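Diketoreductase (Acinetobacter baylyi, PDB 4DYD) reduces dicarbonyl compounds in a substrate-directed dual catalysis, using a nicotinamide cofactor, and is related to 3-hydroxyacyl-CoA dehydrogenases. Local coordinates at the nicotinamide-adenine-dinucleotide site. Residues are numbered along the deposited sequence; one frame, centred on the assembly and turned at random.

The nicotinamide-adenine-dinucleotide site. Residues 11-16, 33-35, 92-95, 99-100, 103, 120-122, 143-144, 146. With NAD (nicotinamide-adenine-dinucleotide), chain B.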
# COMPACT_ATOMS: atom_id res chain seq x y z
N GLY A 11 24.77 13.35 16.74
CA GLY A 11 24.07 12.18 17.22
C GLY A 11 24.59 10.91 16.58
O GLY A 11 24.78 10.85 15.36
N THR A 12 24.84 9.89 17.39
CA THR A 12 25.41 8.66 16.89
C THR A 12 24.55 7.47 17.29
O THR A 12 25.06 6.38 17.56
CB THR A 12 26.85 8.47 17.40
OG1 THR A 12 26.84 8.40 18.83
CG2 THR A 12 27.72 9.65 16.98
N GLY A 13 23.24 7.70 17.33
CA GLY A 13 22.33 6.62 17.65
C GLY A 13 22.10 5.70 16.48
O GLY A 13 22.96 5.57 15.60
N VAL A 14 20.94 5.06 16.45
CA VAL A 14 20.62 4.10 15.39
C VAL A 14 20.78 4.69 14.00
O VAL A 14 21.46 4.11 13.14
CB VAL A 14 19.21 3.51 15.58
CG1 VAL A 14 18.87 2.57 14.43
CG2 VAL A 14 19.13 2.78 16.91
N LEU A 15 20.16 5.84 13.75
CA LEU A 15 20.30 6.48 12.45
C LEU A 15 21.51 7.38 12.30
O LEU A 15 22.06 7.48 11.20
CB LEU A 15 19.04 7.21 11.99
CG LEU A 15 18.07 6.32 11.22
CD1 LEU A 15 17.48 5.24 12.10
CD2 LEU A 15 16.99 7.17 10.60
N GLY A 16 21.90 8.04 13.38
CA GLY A 16 23.08 8.88 13.31
C GLY A 16 24.30 8.11 12.86
O GLY A 16 25.08 8.58 12.02
N TYR A 33 29.62 13.59 16.02
CA TYR A 33 29.48 14.34 17.26
C TYR A 33 28.47 13.69 18.20
O TYR A 33 27.42 13.21 17.77
CB TYR A 33 29.05 15.79 16.98
CG TYR A 33 28.62 16.52 18.23
CD1 TYR A 33 29.55 17.19 19.03
CD2 TYR A 33 27.28 16.53 18.62
CE1 TYR A 33 29.14 17.85 20.19
CE2 TYR A 33 26.87 17.19 19.77
CZ TYR A 33 27.80 17.85 20.55
OH TYR A 33 27.38 18.50 21.69
N ASP A 34 28.80 13.69 19.49
CA ASP A 34 27.86 13.26 20.51
C ASP A 34 28.26 13.94 21.83
O ASP A 34 29.28 14.63 21.89
CB ASP A 34 27.84 11.73 20.63
CG ASP A 34 26.49 11.19 21.10
OD1 ASP A 34 25.71 11.93 21.73
OD2 ASP A 34 26.20 10.02 20.80
N ILE A 35 27.46 13.76 22.88
CA ILE A 35 27.56 14.64 24.04
C ILE A 35 28.77 14.44 24.96
O ILE A 35 29.28 15.40 25.53
CB ILE A 35 26.28 14.64 24.87
CG1 ILE A 35 26.03 13.26 25.46
CG2 ILE A 35 25.11 15.06 23.99
CD1 ILE A 35 24.79 13.19 26.33
N ALA A 92 20.90 14.36 13.70
CA ALA A 92 20.16 13.15 14.05
C ALA A 92 20.11 12.98 15.56
O ALA A 92 20.37 11.89 16.08
CB ALA A 92 20.79 11.93 13.38
N VAL A 93 19.78 14.05 16.28
CA VAL A 93 19.63 13.99 17.73
C VAL A 93 18.23 13.48 18.07
O VAL A 93 17.38 13.38 17.18
CB VAL A 93 19.91 15.36 18.39
CG1 VAL A 93 21.32 15.80 18.03
CG2 VAL A 93 18.89 16.39 17.95
N PRO A 94 17.96 13.15 19.35
CA PRO A 94 16.64 12.64 19.74
C PRO A 94 15.47 13.51 19.29
O PRO A 94 15.59 14.73 19.15
CB PRO A 94 16.73 12.54 21.26
CG PRO A 94 18.18 12.37 21.53
CD PRO A 94 18.88 13.22 20.50
N GLU A 95 14.33 12.87 19.06
CA GLU A 95 13.18 13.56 18.50
C GLU A 95 12.51 14.42 19.57
O GLU A 95 11.35 14.21 19.93
CB GLU A 95 12.19 12.55 17.91
CG GLU A 95 11.11 13.17 17.03
CD GLU A 95 11.67 13.81 15.77
OE1 GLU A 95 12.90 14.01 15.70
OE2 GLU A 95 10.89 14.10 14.85
N LEU A 99 15.27 19.85 22.67
CA LEU A 99 16.63 19.36 22.49
C LEU A 99 17.15 19.78 21.11
O LEU A 99 18.30 20.20 20.99
CB LEU A 99 16.67 17.84 22.66
CG LEU A 99 18.03 17.12 22.69
CD1 LEU A 99 17.83 15.66 23.05
CD2 LEU A 99 18.77 17.27 21.38
N LYS A 100 16.32 19.67 20.08
CA LYS A 100 16.72 20.12 18.75
C LYS A 100 16.81 21.64 18.71
O LYS A 100 17.65 22.21 18.01
CB LYS A 100 15.76 19.62 17.66
CG LYS A 100 15.69 18.11 17.51
CD LYS A 100 14.99 17.73 16.21
CE LYS A 100 14.80 16.24 16.08
NZ LYS A 100 16.07 15.48 16.20
N ILE A 103 20.10 22.68 20.14
CA ILE A 103 21.19 22.38 19.21
C ILE A 103 21.33 23.42 18.09
O ILE A 103 22.42 23.95 17.87
CB ILE A 103 21.03 20.98 18.58
CG1 ILE A 103 21.09 19.91 19.67
CG2 ILE A 103 22.11 20.74 17.54
CD1 ILE A 103 22.40 19.89 20.44
N ASN A 120 17.30 15.15 10.14
CA ASN A 120 16.81 13.83 9.76
C ASN A 120 15.47 13.58 10.46
O ASN A 120 14.97 12.45 10.48
CB ASN A 120 17.80 12.75 10.20
CG ASN A 120 17.36 11.35 9.82
OD1 ASN A 120 16.98 11.09 8.68
ND2 ASN A 120 17.39 10.44 10.79
N SER A 121 14.89 14.64 11.03
CA SER A 121 13.71 14.51 11.88
C SER A 121 12.51 13.87 11.17
O SER A 121 12.19 14.22 10.03
CB SER A 121 13.31 15.89 12.44
OG SER A 121 12.19 15.77 13.30
N SER A 122 11.85 12.94 11.85
CA SER A 122 10.67 12.27 11.30
C SER A 122 9.36 12.99 11.63
O SER A 122 8.43 12.98 10.82
CB SER A 122 10.58 10.82 11.80
OG SER A 122 11.66 10.04 11.32
N HIS A 143 16.00 13.14 5.03
CA HIS A 143 15.40 12.12 5.87
C HIS A 143 15.71 10.71 5.37
O HIS A 143 15.36 10.34 4.25
CB HIS A 143 13.88 12.36 5.94
CG HIS A 143 13.15 11.38 6.80
ND1 HIS A 143 12.25 10.48 6.29
CD2 HIS A 143 13.19 11.18 8.14
CE1 HIS A 143 11.76 9.75 7.28
NE2 HIS A 143 12.31 10.15 8.41
N PHE A 144 16.38 9.93 6.22
CA PHE A 144 16.81 8.57 5.88
C PHE A 144 15.86 7.53 6.45
O PHE A 144 15.00 7.84 7.29
CB PHE A 144 18.21 8.30 6.43
CG PHE A 144 19.29 9.16 5.84
CD1 PHE A 144 19.44 10.49 6.24
CD2 PHE A 144 20.15 8.65 4.87
CE1 PHE A 144 20.44 11.29 5.68
CE2 PHE A 144 21.15 9.44 4.31
CZ PHE A 144 21.29 10.76 4.72
N ASN A 146 15.66 3.56 8.28
CA ASN A 146 16.47 2.61 9.04
C ASN A 146 17.03 1.54 8.09
O ASN A 146 16.33 1.08 7.18
CB ASN A 146 15.64 1.96 10.15
CG ASN A 146 16.48 1.17 11.12
OD1 ASN A 146 17.71 1.26 11.11
ND2 ASN A 146 15.83 0.39 11.97
PA NAD B . 18.77 7.61 18.55
O1A NAD B . 18.71 6.25 19.11
O2A NAD B . 17.62 8.52 18.75
O5B NAD B . 20.11 8.34 19.07
C5B NAD B . 20.11 9.74 19.38
C4B NAD B . 21.55 10.27 19.31
O4B NAD B . 21.55 11.64 19.76
C3B NAD B . 22.41 9.51 20.31
O3B NAD B . 23.79 9.66 19.94
C2B NAD B . 22.14 10.31 21.57
O2B NAD B . 23.17 10.07 22.54
C1B NAD B . 22.36 11.68 20.95
N9A NAD B . 22.01 12.79 21.86
C8A NAD B . 21.29 12.71 22.97
N7A NAD B . 21.16 13.93 23.46
C5A NAD B . 21.81 14.78 22.67
C6A NAD B . 22.02 16.09 22.76
N6A NAD B . 21.50 16.70 23.82
N1A NAD B . 22.77 16.75 21.87
C2A NAD B . 23.34 16.04 20.81
N3A NAD B . 23.10 14.66 20.74
C4A NAD B . 22.34 14.07 21.67
O3 NAD B . 19.03 7.48 16.97
PN NAD B . 17.81 7.66 15.93
O1N NAD B . 16.54 7.41 16.64
O2N NAD B . 18.11 6.89 14.70
O5D NAD B . 17.89 9.23 15.58
C5D NAD B . 16.78 10.09 15.89
C4D NAD B . 16.73 11.23 14.88
O4D NAD B . 16.68 10.64 13.56
C3D NAD B . 15.39 11.94 15.03
O3D NAD B . 15.38 13.15 14.25
C2D NAD B . 14.49 10.90 14.39
O2D NAD B . 13.22 11.48 14.04
C1D NAD B . 15.30 10.66 13.13
N1N NAD B . 14.89 9.43 12.41
C2N NAD B . 14.84 8.20 13.08
C3N NAD B . 14.34 7.08 12.42
C7N NAD B . 14.39 5.83 13.04
O7N NAD B . 14.03 4.82 12.44
N7N NAD B . 14.87 5.84 14.28
C4N NAD B . 13.90 7.18 11.11
C5N NAD B . 13.98 8.39 10.43
C6N NAD B . 14.47 9.52 11.08
O HOH W 1 21.20 9.20 15.93
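The Rossmann glycine loop, the GxGxxG motif Gly11-Gly16, whose last three residues open helix 14-25, supports an NAD that is poorly ordered in the model. Thr12 N donates to the ribose 3'-hydroxyl O3B (2.8 Å, 158° at H), and Leu15 N to the phosphate oxygen O2N. Recognition of the adenosine ribose centres on Asp34, just past strand 29-33. Its OD2 accepts O3B at 2.6 Å from above the carboxylate plane, while Thr12 OG1 occupies the anti lone pair of OD2, also at 2.6 Å. The partner oxygen OD1 takes the 2'-hydroxyl O2B on its syn lone pair and Ile35 N on its anti one, so OD1 and OD2 each accept two hydrogen bonds, which should hold the carboxylate against rotation. Adenine lies between Ile35 CG2, 3.4 Å from the six-membered ring centroid, and Pro94 CD over the opposite face of the five-membered ring. Water 1 joins Gly16 N and Ala92 O to the bridging oxygen O3 of the diphosphate. On the nicotinamide ribose, Glu95, bent at chi2 (65°), brings OE1 to 3.0 Å from the hydroxyl O3D; Ser121 OG donates to the syn lone pair of Glu95 OE2. Lys100 NZ reaches O3D at 3.1 Å and also binds Val93 O, 2.7 Å away. Leu15 CD2 lies over one nicotinamide face. Ser122 OG, over the opposite face, hydrogen-bonds His143 NE2 (3.0 Å), which lies near C5N. The site thus places the nicotinamide near that histidine, probably the acid-base residue, an arrangement suited to carbonyl reduction.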